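Local structure of TOG array regulator of axonemal microtubules protein 1 (Mus musculus, 5DN7) at residues I22-L27 and K48-K53; G139-L144 and E176-P181; L170-S175 and P251-Q256. The protein promotes microtubule polymerization through its TOG domains and takes part in ciliogenesis, helping to set cilium length and the acetylation and polyglutamylation of ciliary microtubules. One frame throughout, in Å; residues are numbered along the deposited sequence.

Contact 1. Residues I22-L27 and K48-K53; sequences IIPQEL and KQLLGK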
loop_
_atom_site.group_PDB
_atom_site.type_symbol
_atom_site.label_atom_id
_atom_site.label_comp_id
_atom_site.label_asym_id
_atom_site.label_seq_id
_atom_site.Cartn_x
_atom_site.Cartn_y
_atom_site.Cartn_z
ATOM N N ILE A 22 1.058 -25.033 11.024
ATOM C CA ILE A 22 1.913 -24.021 11.638
ATOM C C ILE A 22 1.592 -23.802 13.115
ATOM O O ILE A 22 2.483 -23.821 13.962
ATOM C CB ILE A 22 1.793 -22.663 10.898
ATOM C CG1 ILE A 22 1.837 -22.868 9.382
ATOM C CG2 ILE A 22 2.901 -21.721 11.337
ATOM C CD1 ILE A 22 1.275 -21.709 8.584
ATOM N N ILE A 23 0.313 -23.601 13.420
ATOM C CA ILE A 23 -0.103 -23.178 14.750
ATOM C C ILE A 23 -0.598 -24.323 15.623
ATOM O O ILE A 23 -1.564 -24.992 15.276
ATOM C CB ILE A 23 -1.229 -22.138 14.669
ATOM C CG1 ILE A 23 -0.977 -21.152 13.528
ATOM C CG2 ILE A 23 -1.391 -21.420 15.999
ATOM C CD1 ILE A 23 -2.162 -20.257 13.255
ATOM N N PRO A 24 0.060 -24.537 16.770
ATOM C CA PRO A 24 -0.422 -25.424 17.835
ATOM C C PRO A 24 -1.845 -25.056 18.266
ATOM O O PRO A 24 -2.086 -23.869 18.502
ATOM C CB PRO A 24 0.577 -25.174 18.966
ATOM C CG PRO A 24 1.826 -24.743 18.264
ATOM C CD PRO A 24 1.370 -23.946 17.091
ATOM N N GLN A 25 -2.754 -26.033 18.360
ATOM C CA GLN A 25 -4.176 -25.780 18.667
ATOM C C GLN A 25 -4.376 -24.887 19.892
ATOM O O GLN A 25 -5.338 -24.122 19.969
ATOM C CB GLN A 25 -4.923 -27.106 18.880
ATOM C CG GLN A 25 -5.019 -28.007 17.653
ATOM C CD GLN A 25 -5.885 -27.423 16.542
ATOM O OE1 GLN A 25 -5.378 -26.855 15.576
ATOM N NE2 GLN A 25 -7.200 -27.573 16.673
ATOM N N GLU A 26 -3.494 -24.944 20.879
ATOM C CA GLU A 26 -3.611 -24.041 22.024
ATOM C C GLU A 26 -3.335 -22.605 21.672
ATOM O O GLU A 26 -4.052 -21.743 22.082
ATOM C CB GLU A 26 -2.750 -24.454 23.218
ATOM C CG GLU A 26 -1.267 -24.567 22.955
ATOM C CD GLU A 26 -0.469 -23.331 23.326
ATOM O OE1 GLU A 26 0.712 -23.281 22.963
ATOM O OE2 GLU A 26 -1.007 -22.412 23.951
ATOM N N LEU A 27 -2.286 -22.347 20.910
ATOM C CA LEU A 27 -2.067 -20.999 20.412
ATOM C C LEU A 27 -3.203 -20.525 19.510
ATOM O O LEU A 27 -3.599 -19.367 19.567
ATOM C CB LEU A 27 -0.737 -20.938 19.667
ATOM C CG LEU A 27 -0.308 -19.574 19.148
ATOM C CD1 LEU A 27 -0.455 -18.530 20.236
ATOM C CD2 LEU A 27 1.125 -19.651 18.655
ATOM N N LYS A 48 4.405 -14.934 15.757
ATOM C CA LYS A 48 5.557 -14.370 15.049
ATOM C C LYS A 48 6.829 -15.198 15.296
ATOM O O LYS A 48 7.610 -15.507 14.362
ATOM C CB LYS A 48 5.773 -12.922 15.483
ATOM C CG LYS A 48 6.612 -12.109 14.527
ATOM C CD LYS A 48 6.748 -10.679 15.008
ATOM C CE LYS A 48 7.841 -10.558 16.050
ATOM N NZ LYS A 48 8.206 -9.133 16.286
ATOM N N GLN A 49 7.019 -15.578 16.557
ATOM C CA GLN A 49 8.159 -16.410 16.915
ATOM C C GLN A 49 8.143 -17.700 16.111
ATOM O O GLN A 49 9.159 -18.079 15.526
ATOM C CB GLN A 49 8.164 -16.716 18.415
ATOM C CG GLN A 49 8.195 -15.474 19.311
ATOM C CD GLN A 49 9.420 -14.601 19.089
ATOM O OE1 GLN A 49 10.441 -14.771 19.756
ATOM N NE2 GLN A 49 9.326 -13.662 18.144
ATOM N N LEU A 50 6.989 -18.363 16.065
ATOM C CA LEU A 50 6.866 -19.599 15.291
ATOM C C LEU A 50 7.194 -19.375 13.826
ATOM O O LEU A 50 7.822 -20.219 13.182
ATOM C CB LEU A 50 5.462 -20.183 15.400
ATOM C CG LEU A 50 5.051 -20.679 16.778
ATOM C CD1 LEU A 50 3.667 -21.288 16.706
ATOM C CD2 LEU A 50 6.071 -21.672 17.311
ATOM N N LEU A 51 6.780 -18.253 13.266
ATOM C CA LEU A 51 7.042 -17.947 11.884
ATOM C C LEU A 51 8.504 -17.793 11.606
ATOM O O LEU A 51 8.969 -18.033 10.526
ATOM C CB LEU A 51 6.309 -16.703 11.442
ATOM C CG LEU A 51 5.308 -16.982 10.353
ATOM C CD1 LEU A 51 4.395 -18.053 10.878
ATOM C CD2 LEU A 51 4.515 -15.740 10.061
ATOM N N GLY A 52 9.215 -17.289 12.576
ATOM C CA GLY A 52 10.655 -17.141 12.402
ATOM C C GLY A 52 11.353 -18.286 11.668
ATOM O O GLY A 52 12.052 -18.069 10.673
ATOM N N LYS A 53 11.164 -19.509 12.150
ATOM C CA LYS A 53 11.746 -20.678 11.493
ATOM C C LYS A 53 10.652 -21.572 10.889
ATOM O O LYS A 53 10.306 -22.619 11.444
ATOM C CB LYS A 53 12.606 -21.464 12.476
#
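Leu50 meets Pro24 and Leu27 through a single methyl, CD1. The side-chain contacts between the two segments are all apolar. In one group, Leu50 CD1 lies 3.5 Å from Pro24 CD and 3.6 Å from Leu27 CD2. Both pairs meet tip to tip. In Leu27, chi1 of -176° sets CG anti to the backbone N, and from this CG the CD2 methyl branches to meet Leu50 CD1. In the second group, Ile22 CG2 packs on Leu51 CD1 at 4.0 Å, with the two side chains crossing obliquely.

One polar atom borders the apolar surface: Ile22 O is 3.9 Å from Leu50 CD1. Pro24 is at the N-cap position of helix 25-32, and its ring meets Leu50 there.

Phe67 of helix 61-74 touches both Ile22 and Leu51. Leu51 also packs on Val89 and Leu92 of helix 80-97. Leu27 reaches back to Ala43 and Glu46 of helix 40-52. The start of one helix is thus packed against the end of the next, which is the antiparallel helix pairing of a HEAT repeat, here the predicted HEAT 4 at the N-terminal end of TOG 2.

Contact 2. Residues G139-L144 and E176-P181; sequences GPQRVL and EDFDLP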
loop_
_atom_site.group_PDB
_atom_site.type_symbol
_atom_site.label_atom_id
_atom_site.label_comp_id
_atom_site.label_asym_id
_atom_site.label_seq_id
_atom_site.Cartn_x
_atom_site.Cartn_y
_atom_site.Cartn_z
ATOM N N GLY A 139 6.853 -6.725 -8.934
ATOM C CA GLY A 139 6.939 -5.519 -9.731
ATOM C C GLY A 139 5.897 -4.489 -9.321
ATOM O O GLY A 139 4.758 -4.827 -8.998
ATOM N N PRO A 140 6.303 -3.215 -9.310
ATOM C CA PRO A 140 5.492 -2.086 -8.828
ATOM C C PRO A 140 4.201 -1.848 -9.616
ATOM O O PRO A 140 3.174 -1.527 -9.013
ATOM C CB PRO A 140 6.438 -0.890 -8.983
ATOM C CG PRO A 140 7.487 -1.341 -9.989
ATOM C CD PRO A 140 7.653 -2.802 -9.735
ATOM N N GLN A 141 4.234 -2.005 -10.934
ATOM C CA GLN A 141 3.047 -1.685 -11.722
ATOM C C GLN A 141 1.866 -2.599 -11.378
ATOM O O GLN A 141 0.764 -2.107 -11.136
ATOM C CB GLN A 141 3.353 -1.737 -13.220
ATOM C CG GLN A 141 2.188 -1.261 -14.103
ATOM C CD GLN A 141 1.758 0.157 -13.765
ATOM O OE1 GLN A 141 2.392 1.135 -14.181
ATOM N NE2 GLN A 141 0.694 0.276 -12.973
ATOM N N ARG A 142 2.086 -3.913 -11.349
ATOM C CA ARG A 142 1.051 -4.859 -10.902
ATOM C C ARG A 142 0.397 -4.449 -9.558
ATOM O O ARG A 142 -0.840 -4.224 -9.474
ATOM C CB ARG A 142 1.647 -6.268 -10.778
ATOM C CG ARG A 142 1.366 -7.162 -11.984
ATOM C CD ARG A 142 1.575 -8.658 -11.673
ATOM N NE ARG A 142 0.362 -9.299 -11.157
ATOM C CZ ARG A 142 0.310 -10.543 -10.683
ATOM N NH1 ARG A 142 1.411 -11.294 -10.650
ATOM N NH2 ARG A 142 -0.840 -11.037 -10.234
ATOM N N VAL A 143 1.246 -4.348 -8.529
ATOM C CA VAL A 143 0.837 -3.901 -7.187
ATOM C C VAL A 143 -0.030 -2.653 -7.293
ATOM O O VAL A 143 -1.133 -2.617 -6.760
ATOM C CB VAL A 143 2.040 -3.593 -6.280
ATOM C CG1 VAL A 143 1.579 -2.929 -4.957
ATOM C CG2 VAL A 143 2.841 -4.838 -5.989
ATOM N N LEU A 144 0.449 -1.651 -8.031
ATOM C CA LEU A 144 -0.258 -0.381 -8.102
ATOM C C LEU A 144 -1.600 -0.476 -8.819
ATOM O O LEU A 144 -2.523 0.223 -8.440
ATOM C CB LEU A 144 0.596 0.698 -8.771
ATOM C CG LEU A 144 1.826 1.238 -8.022
ATOM C CD1 LEU A 144 2.342 2.543 -8.650
ATOM C CD2 LEU A 144 1.534 1.425 -6.545
ATOM N N GLU A 176 10.747 3.322 -16.318
ATOM C CA GLU A 176 10.374 2.320 -17.299
ATOM C C GLU A 176 9.679 1.121 -16.666
ATOM O O GLU A 176 9.149 0.296 -17.376
ATOM C CB GLU A 176 11.607 1.855 -18.103
ATOM C CG GLU A 176 12.599 1.027 -17.323
ATOM C CD GLU A 176 13.698 1.863 -16.701
ATOM O OE1 GLU A 176 13.546 3.123 -16.633
ATOM O OE2 GLU A 176 14.722 1.248 -16.288
ATOM N N ASP A 177 9.689 1.014 -15.338
ATOM C CA ASP A 177 8.925 -0.042 -14.674
ATOM C C ASP A 177 7.422 0.274 -14.664
ATOM O O ASP A 177 6.612 -0.559 -14.287
ATOM C CB ASP A 177 9.410 -0.247 -13.236
ATOM C CG ASP A 177 10.756 -0.934 -13.165
ATOM O OD1 ASP A 177 11.341 -1.168 -14.242
ATOM O OD2 ASP A 177 11.233 -1.211 -12.033
ATOM N N PHE A 178 7.069 1.481 -15.083
ATOM C CA PHE A 178 5.688 1.943 -15.019
ATOM C C PHE A 178 5.114 2.268 -16.387
ATOM O O PHE A 178 5.822 2.740 -17.288
ATOM C CB PHE A 178 5.568 3.201 -14.141
ATOM C CG PHE A 178 5.968 2.988 -12.727
ATOM C CD1 PHE A 178 5.082 2.420 -11.819
ATOM C CD2 PHE A 178 7.244 3.328 -12.302
ATOM C CE1 PHE A 178 5.457 2.216 -10.505
ATOM C CE2 PHE A 178 7.621 3.134 -10.981
ATOM C CZ PHE A 178 6.733 2.575 -10.082
ATOM N N ASP A 179 3.818 2.032 -16.516
ATOM C CA ASP A 179 3.027 2.580 -17.614
ATOM C C ASP A 179 2.496 3.930 -17.134
ATOM O O ASP A 179 1.435 4.008 -16.499
ATOM C CB ASP A 179 1.892 1.627 -17.995
ATOM C CG ASP A 179 1.145 2.067 -19.238
ATOM O OD1 ASP A 179 1.163 3.268 -19.580
ATOM O OD2 ASP A 179 0.527 1.189 -19.883
ATOM N N LEU A 180 3.252 4.987 -17.406
ATOM C CA LEU A 180 2.957 6.270 -16.793
ATOM C C LEU A 180 1.659 6.948 -17.276
ATOM O O LEU A 180 0.992 7.586 -16.467
ATOM C CB LEU A 180 4.144 7.221 -16.970
ATOM C CG LEU A 180 5.459 6.796 -16.323
ATOM C CD1 LEU A 180 6.519 7.753 -16.765
ATOM C CD2 LEU A 180 5.369 6.757 -14.792
ATOM N N PRO A 181 1.313 6.846 -18.580
ATOM C CA PRO A 181 -0.019 7.325 -18.996
ATOM C C PRO A 181 -1.154 6.642 -18.239
ATOM O O PRO A 181 -2.068 7.297 -17.727
ATOM C CB PRO A 181 -0.081 6.960 -20.489
ATOM C CG PRO A 181 1.340 7.022 -20.935
ATOM C CD PRO A 181 2.171 6.546 -19.751
HETATM O O HOH W 1 6.465 -2.708 -12.737
#
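Phe178 packs against Pro140 and Leu144, and this is the tight part of the contact. Pro140 CB lies 3.6 Å from Phe178 CE1 and equally near CZ, and the two side chains cross at about a right angle. Leu144 CD1 reaches the same CE1, also at 3.6 Å. Ser169 of helix 156-172 and Leu183 of helix 180-187 also touch the ring.

The other side is looser and polar. A water accepts from Gln141 N (3.0 Å) and donates to Asp177 O (2.7 Å). Asp177 CB lies 3.9 Å from Pro140 CG, and Asp177 O is 3.6 Å from Gln141 CB.

Gln141 takes part in both: its N holds the water and its OE1 reaches the edge of the Phe178 ring, near the ring plane. Its CG is anti to the backbone N (chi1 -174°), and the bend at chi2 then brings CD toward Asp179 N. OE1 accepts a hydrogen bond from Asp179 N at 2.9 Å, with an N-H...O angle of 154° and the donor tilted 23° from the carbonyl plane. An alanine at Gln141 would probably leave Asp179 N without this acceptor and open a gap beside Phe178.

Asp179 is the N-cap of helix 180-187, and its OD1 makes a weak hydrogen bond to Lys182 N. The chemistry implies that a glutamine amide and a water tie the turn before helix 180-187 to the start of helix 140-148, while the phenylalanine ring packs on Pro140 and Leu144.

Contact 3. Residues L170-S175 and P251-Q256; sequences LLTYPS and PRLTEQ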
loop_
_atom_site.group_PDB
_atom_site.type_symbol
_atom_site.label_atom_id
_atom_site.label_comp_id
_atom_site.label_asym_id
_atom_site.label_seq_id
_atom_site.Cartn_x
_atom_site.Cartn_y
_atom_site.Cartn_z
ATOM N N LEU A 170 6.773 5.297 -7.186
ATOM C CA LEU A 170 7.373 6.034 -8.279
ATOM C C LEU A 170 8.711 6.644 -7.863
ATOM O O LEU A 170 9.537 6.957 -8.714
ATOM C CB LEU A 170 6.442 7.140 -8.763
ATOM C CG LEU A 170 5.192 6.727 -9.536
ATOM C CD1 LEU A 170 4.083 7.772 -9.320
ATOM C CD2 LEU A 170 5.553 6.586 -11.024
ATOM N N LEU A 171 8.908 6.826 -6.560
ATOM C CA LEU A 171 10.200 7.296 -6.068
ATOM C C LEU A 171 11.182 6.138 -5.779
ATOM O O LEU A 171 12.356 6.367 -5.534
ATOM C CB LEU A 171 10.020 8.146 -4.794
ATOM C CG LEU A 171 9.363 9.529 -4.868
ATOM C CD1 LEU A 171 9.073 10.083 -3.473
ATOM C CD2 LEU A 171 10.252 10.489 -5.639
ATOM N N THR A 172 10.695 4.907 -5.769
ATOM C CA THR A 172 11.558 3.770 -5.475
ATOM C C THR A 172 12.057 3.047 -6.752
ATOM O O THR A 172 13.138 2.456 -6.761
ATOM C CB THR A 172 10.817 2.764 -4.570
ATOM O OG1 THR A 172 10.415 3.440 -3.379
ATOM C CG2 THR A 172 11.685 1.560 -4.219
ATOM N N TYR A 173 11.269 3.128 -7.819
ATOM C CA TYR A 173 11.502 2.368 -9.039
ATOM C C TYR A 173 11.686 3.291 -10.232
ATOM O O TYR A 173 11.070 4.351 -10.290
ATOM C CB TYR A 173 10.339 1.396 -9.275
ATOM C CG TYR A 173 10.307 0.308 -8.238
ATOM C CD1 TYR A 173 11.165 -0.772 -8.337
ATOM C CD2 TYR A 173 9.451 0.375 -7.132
ATOM C CE1 TYR A 173 11.171 -1.771 -7.389
ATOM C CE2 TYR A 173 9.460 -0.623 -6.159
ATOM C CZ TYR A 173 10.327 -1.698 -6.306
ATOM O OH TYR A 173 10.371 -2.721 -5.382
ATOM N N PRO A 174 12.533 2.887 -11.202
ATOM C CA PRO A 174 12.759 3.708 -12.403
ATOM C C PRO A 174 11.495 3.888 -13.264
ATOM O O PRO A 174 10.582 3.076 -13.190
ATOM C CB PRO A 174 13.835 2.916 -13.179
ATOM C CG PRO A 174 13.714 1.512 -12.691
ATOM C CD PRO A 174 13.251 1.595 -11.258
ATOM N N SER A 175 11.473 4.937 -14.078
ATOM C CA SER A 175 10.334 5.275 -14.925
ATOM C C SER A 175 9.828 4.131 -15.805
ATOM O O SER A 175 8.618 3.998 -16.033
ATOM C CB SER A 175 10.696 6.451 -15.832
ATOM O OG SER A 175 10.686 7.664 -15.108
ATOM N N PRO A 251 8.451 15.447 -3.701
ATOM C CA PRO A 251 8.420 14.794 -2.392
ATOM C C PRO A 251 9.592 13.820 -2.299
ATOM O O PRO A 251 10.258 13.587 -3.304
ATOM C CB PRO A 251 7.075 14.055 -2.404
ATOM C CG PRO A 251 6.924 13.673 -3.847
ATOM C CD PRO A 251 7.423 14.892 -4.607
ATOM N N ARG A 252 9.847 13.269 -1.119
ATOM C CA ARG A 252 10.948 12.331 -0.925
ATOM C C ARG A 252 10.462 11.263 0.004
ATOM O O ARG A 252 9.389 11.409 0.610
ATOM C CB ARG A 252 12.190 13.020 -0.327
ATOM C CG ARG A 252 11.947 13.601 1.084
ATOM C CD ARG A 252 13.227 14.210 1.681
ATOM N NE ARG A 252 14.289 13.216 1.815
ATOM C CZ ARG A 252 14.415 12.389 2.844
ATOM N NH1 ARG A 252 13.546 12.443 3.840
ATOM N NH2 ARG A 252 15.418 11.517 2.884
ATOM N N LEU A 253 11.265 10.218 0.154
ATOM C CA LEU A 253 10.941 9.116 1.044
ATOM C C LEU A 253 11.790 9.146 2.293
ATOM O O LEU A 253 12.997 9.327 2.215
ATOM C CB LEU A 253 11.155 7.775 0.345
ATOM C CG LEU A 253 10.224 7.397 -0.796
ATOM C CD1 LEU A 253 10.585 6.003 -1.255
ATOM C CD2 LEU A 253 8.776 7.463 -0.339
ATOM N N THR A 254 11.169 8.946 3.446
ATOM C CA THR A 254 11.931 8.718 4.663
ATOM C C THR A 254 12.540 7.324 4.623
ATOM O O THR A 254 12.237 6.537 3.743
ATOM C CB THR A 254 11.077 8.830 5.913
ATOM O OG1 THR A 254 10.257 7.660 6.027
ATOM C CG2 THR A 254 10.208 10.078 5.852
ATOM N N GLU A 255 13.387 7.028 5.604
ATOM C CA GLU A 255 13.960 5.697 5.742
ATOM C C GLU A 255 12.841 4.693 5.989
ATOM O O GLU A 255 12.871 3.575 5.477
ATOM C CB GLU A 255 14.966 5.661 6.893
ATOM C CG GLU A 255 15.667 4.323 7.064
ATOM C CD GLU A 255 16.691 4.340 8.182
ATOM O OE1 GLU A 255 16.826 5.385 8.850
ATOM O OE2 GLU A 255 17.360 3.306 8.393
ATOM N N GLN A 256 11.833 5.116 6.744
ATOM C CA GLN A 256 10.688 4.262 7.037
ATOM C C GLN A 256 9.788 4.051 5.820
ATOM O O GLN A 256 8.760 3.381 5.917
ATOM C CB GLN A 256 9.875 4.842 8.196
ATOM C CG GLN A 256 10.599 4.828 9.532
ATOM C CD GLN A 256 10.026 5.828 10.517
ATOM O OE1 GLN A 256 9.441 5.451 11.533
ATOM N NE2 GLN A 256 10.193 7.111 10.223
#
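The end of helix 156-172 approaches the short strand 252-253, and the backbones are closest at Leu171 and Arg252, whose CA atoms are 7.2 Å apart. Leu171 carries most of the contact. Its CB points toward the strand. The CD1 methyl touches backbone atoms, 3.7 Å from Pro251 O and 3.9 Å from Arg252 CA. Pro251 CG is a little farther from the same methyl, at 4.2 Å.

Leu253 answers from the other segment, with its CB pointing back at the helix end. Its CG sits 4.0 Å from Leu171 CD1, and its CD2 methyl is also close to that atom. Its other methyl, CD1, turns to Thr172 and lies 3.3 Å from Thr172 OG1. These two side chains cross at about a right angle. That hydroxyl hydrogen-bonds to Cys168 O, one turn back in the helix. The contact is therefore a patch of van der Waals packing near the surface.

Arg252 points its CB away from the helix and forms a salt bridge with Glu260 of strand 259-260, which pairs antiparallel with strand 252-253. Val259 of that strand touches both Pro251 and Leu253, and Pro251 also rests on Glu204 and Val208 of helix 196-213. The strand 252-253 side of the hairpin thus packs on the end of helix 156-172, with helix 196-213 as a further neighbour.

How the contacts relate
The three contacts belong to one TOG domain, TOG 2, a solenoid of HEAT-type repeats. Contact 1 closes before the other two open and joins helices 25-32 and 40-52 near the N-terminal end. Its centre is about 36 Å from that of contact 2 and about 35 Å from that of contact 3, and it touches neither. Contacts 2 and 3 have centres about 14 Å apart, and their segments alternate along the chain. They meet directly: Phe178 CE2 packs on Tyr173 CB at 3.6 Å. Helix 156-172 carries a segment of contact 3 and sits between the two helices of contact 2 in the chain of this microtubule-binding module.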